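Local coordinates for initiator protein NS1 (Murine minute virus, PDB 4R94) that nicks viral DNA at the replication origin through its N-terminal nickase domain, the part modelled here, and unwinds it with an ATP-driven helicase, at residues A[23-28]-A[199-204]. Residues are numbered along the deposited sequence; the frame is centred on the assembly and turned at random.
Sequences QEVFSF and KCVLFG
C200 meets F26 and V25 at the point where a short antiparallel strand, 201-202, joins strand 24-31 in the central antiparallel sheet of the nickase domain; just before it, a water bridges the two backbones, accepting from S27 N and donating to K199 O. C200 SG approaches the F26 ring obliquely, 4.0 Å from F26 CD1, a Cys sulfur-aromatic contact, while C200 CB packs against the carbonyl O of V25; W145 meets the same phenyl ring from helix 142-160.

V201 and V25 form the hydrogen-bonded pair. V201 N gives to V25 O at 2.9 Å, and V25 N returns the bond to V201 O, both donors lying nearly in line with the carbonyls they meet. In each valine CG2 lies between the backbone N and the carbonyl carbon, and these two methyls touch at 3.6 Å. Both side chains also rest on L131 of strand 125-134, the metal-binding hairpin strand that carries H127 and H129; the side chain of S27 is about 5 Å from that of H129.

L202 and E24 form the antiparallel non-hydrogen-bonded pair, with L202 CD2 4.1 Å from E24 CG. L202 is also the N-cap residue of helix 203-211, which carries the nuclease tyrosine Y210. At F203 the chain is already helical, yet F203 N still reaches back to Q23 O at 2.9 Å, in the carbonyl plane. CG of F203 is anti to the backbone N (chi1 -172°), and V25 CG1 meets the ring obliquely, 3.8 Å from F203 CD1.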
loop_
_atom_site.group_PDB
_atom_site.type_symbol
_atom_site.label_atom_id
_atom_site.label_comp_id
_atom_site.label_asym_id
_atom_site.label_seq_id
_atom_site.Cartn_x
_atom_site.Cartn_y
_atom_site.Cartn_z
ATOM N N GLN A 23 11.695 -12.472 -8.958
ATOM C CA GLN A 23 11.497 -11.314 -9.808
ATOM C C GLN A 23 11.886 -10.041 -9.064
ATOM O O GLN A 23 11.385 -9.779 -7.974
ATOM C CB GLN A 23 10.058 -11.232 -10.285
ATOM C CG GLN A 23 9.928 -10.315 -11.467
ATOM C CD GLN A 23 8.744 -9.409 -11.351
ATOM O OE1 GLN A 23 7.718 -9.784 -10.778
ATOM N NE2 GLN A 23 8.872 -8.198 -11.881
ATOM N N GLU A 24 12.800 -9.262 -9.642
ATOM C CA GLU A 24 13.236 -8.018 -9.010
ATOM C C GLU A 24 12.122 -6.985 -9.110
ATOM O O GLU A 24 11.496 -6.840 -10.163
ATOM C CB GLU A 24 14.524 -7.482 -9.650
ATOM C CG GLU A 24 15.789 -8.186 -9.160
ATOM C CD GLU A 24 17.074 -7.528 -9.662
ATOM O OE1 GLU A 24 17.422 -7.726 -10.841
ATOM O OE2 GLU A 24 17.736 -6.816 -8.876
ATOM N N VAL A 25 11.851 -6.311 -7.994
ATOM C CA VAL A 25 10.796 -5.289 -7.938
ATOM C C VAL A 25 11.234 -4.144 -7.031
ATOM O O VAL A 25 12.060 -4.329 -6.145
ATOM C CB VAL A 25 9.440 -5.849 -7.412
ATOM C CG1 VAL A 25 8.850 -6.899 -8.362
ATOM C CG2 VAL A 25 9.586 -6.417 -6.018
ATOM N N PHE A 26 10.666 -2.961 -7.241
ATOM C CA PHE A 26 10.855 -1.862 -6.307
ATOM C C PHE A 26 10.058 -2.104 -5.028
ATOM O O PHE A 26 9.026 -2.777 -5.038
ATOM C CB PHE A 26 10.384 -0.528 -6.889
ATOM C CG PHE A 26 11.121 -0.074 -8.124
ATOM C CD1 PHE A 26 12.503 -0.117 -8.200
ATOM C CD2 PHE A 26 10.411 0.449 -9.193
ATOM C CE1 PHE A 26 13.161 0.335 -9.348
ATOM C CE2 PHE A 26 11.061 0.892 -10.334
ATOM C CZ PHE A 26 12.442 0.826 -10.409
ATOM N N SER A 27 10.518 -1.504 -3.939
ATOM C CA SER A 27 9.785 -1.506 -2.687
ATOM C C SER A 27 9.497 -0.072 -2.287
ATOM O O SER A 27 10.421 0.732 -2.116
ATOM C CB SER A 27 10.593 -2.223 -1.598
ATOM O OG SER A 27 10.026 -2.000 -0.309
ATOM N N PHE A 28 8.212 0.268 -2.204
ATOM C CA PHE A 28 7.774 1.593 -1.760
ATOM C C PHE A 28 6.953 1.514 -0.478
ATOM O O PHE A 28 6.338 0.491 -0.184
ATOM C CB PHE A 28 6.891 2.284 -2.816
ATOM C CG PHE A 28 7.561 2.506 -4.136
ATOM C CD1 PHE A 28 8.435 3.568 -4.316
ATOM C CD2 PHE A 28 7.290 1.670 -5.212
ATOM C CE1 PHE A 28 9.032 3.791 -5.529
ATOM C CE2 PHE A 28 7.896 1.889 -6.448
ATOM C CZ PHE A 28 8.786 2.940 -6.591
ATOM N N LYS A 199 17.309 -0.177 -3.895
ATOM C CA LYS A 199 17.452 -1.591 -3.521
ATOM C C LYS A 199 16.216 -2.377 -3.954
ATOM O O LYS A 199 15.180 -2.334 -3.287
ATOM C CB LYS A 199 17.662 -1.736 -2.008
ATOM C CG LYS A 199 17.871 -3.187 -1.519
ATOM C CD LYS A 199 18.239 -3.210 -0.050
ATOM C CE LYS A 199 18.333 -4.644 0.464
ATOM N NZ LYS A 199 18.415 -4.661 1.943
ATOM N N CYS A 200 16.321 -3.091 -5.063
ATOM C CA CYS A 200 15.221 -3.933 -5.491
ATOM C C CYS A 200 15.126 -5.133 -4.559
ATOM O O CYS A 200 16.122 -5.552 -3.941
ATOM C CB CYS A 200 15.401 -4.361 -6.942
ATOM S SG CYS A 200 15.332 -2.958 -8.090
ATOM N N VAL A 201 13.920 -5.661 -4.417
ATOM C CA VAL A 201 13.730 -6.848 -3.606
ATOM C C VAL A 201 13.179 -7.954 -4.478
ATOM O O VAL A 201 12.786 -7.712 -5.624
ATOM C CB VAL A 201 12.796 -6.590 -2.411
ATOM C CG1 VAL A 201 13.356 -5.479 -1.534
ATOM C CG2 VAL A 201 11.396 -6.229 -2.887
ATOM N N LEU A 202 13.176 -9.171 -3.945
ATOM C CA LEU A 202 12.654 -10.316 -4.675
ATOM C C LEU A 202 11.183 -10.532 -4.311
ATOM O O LEU A 202 10.852 -10.825 -3.148
ATOM C CB LEU A 202 13.490 -11.576 -4.379
ATOM C CG LEU A 202 14.938 -11.550 -4.881
ATOM C CD1 LEU A 202 15.546 -12.948 -4.771
ATOM C CD2 LEU A 202 15.060 -11.037 -6.297
ATOM N N PHE A 203 10.322 -10.395 -5.321
ATOM C CA PHE A 203 8.873 -10.336 -5.161
ATOM C C PHE A 203 8.274 -11.499 -4.364
ATOM O O PHE A 203 7.758 -11.305 -3.268
ATOM C CB PHE A 203 8.235 -10.258 -6.547
ATOM C CG PHE A 203 6.755 -9.997 -6.541
ATOM C CD1 PHE A 203 6.255 -8.717 -6.320
ATOM C CD2 PHE A 203 5.865 -11.020 -6.840
ATOM C CE1 PHE A 203 4.880 -8.470 -6.355
ATOM C CE2 PHE A 203 4.491 -10.782 -6.883
ATOM C CZ PHE A 203 3.997 -9.506 -6.633
ATOM N N GLY A 204 8.335 -12.707 -4.915
ATOM C CA GLY A 204 7.742 -13.857 -4.252
ATOM C C GLY A 204 8.324 -14.113 -2.870
ATOM O O GLY A 204 7.587 -14.370 -1.924
HETATM O O HOH W 1 13.228 -0.408 -3.978
#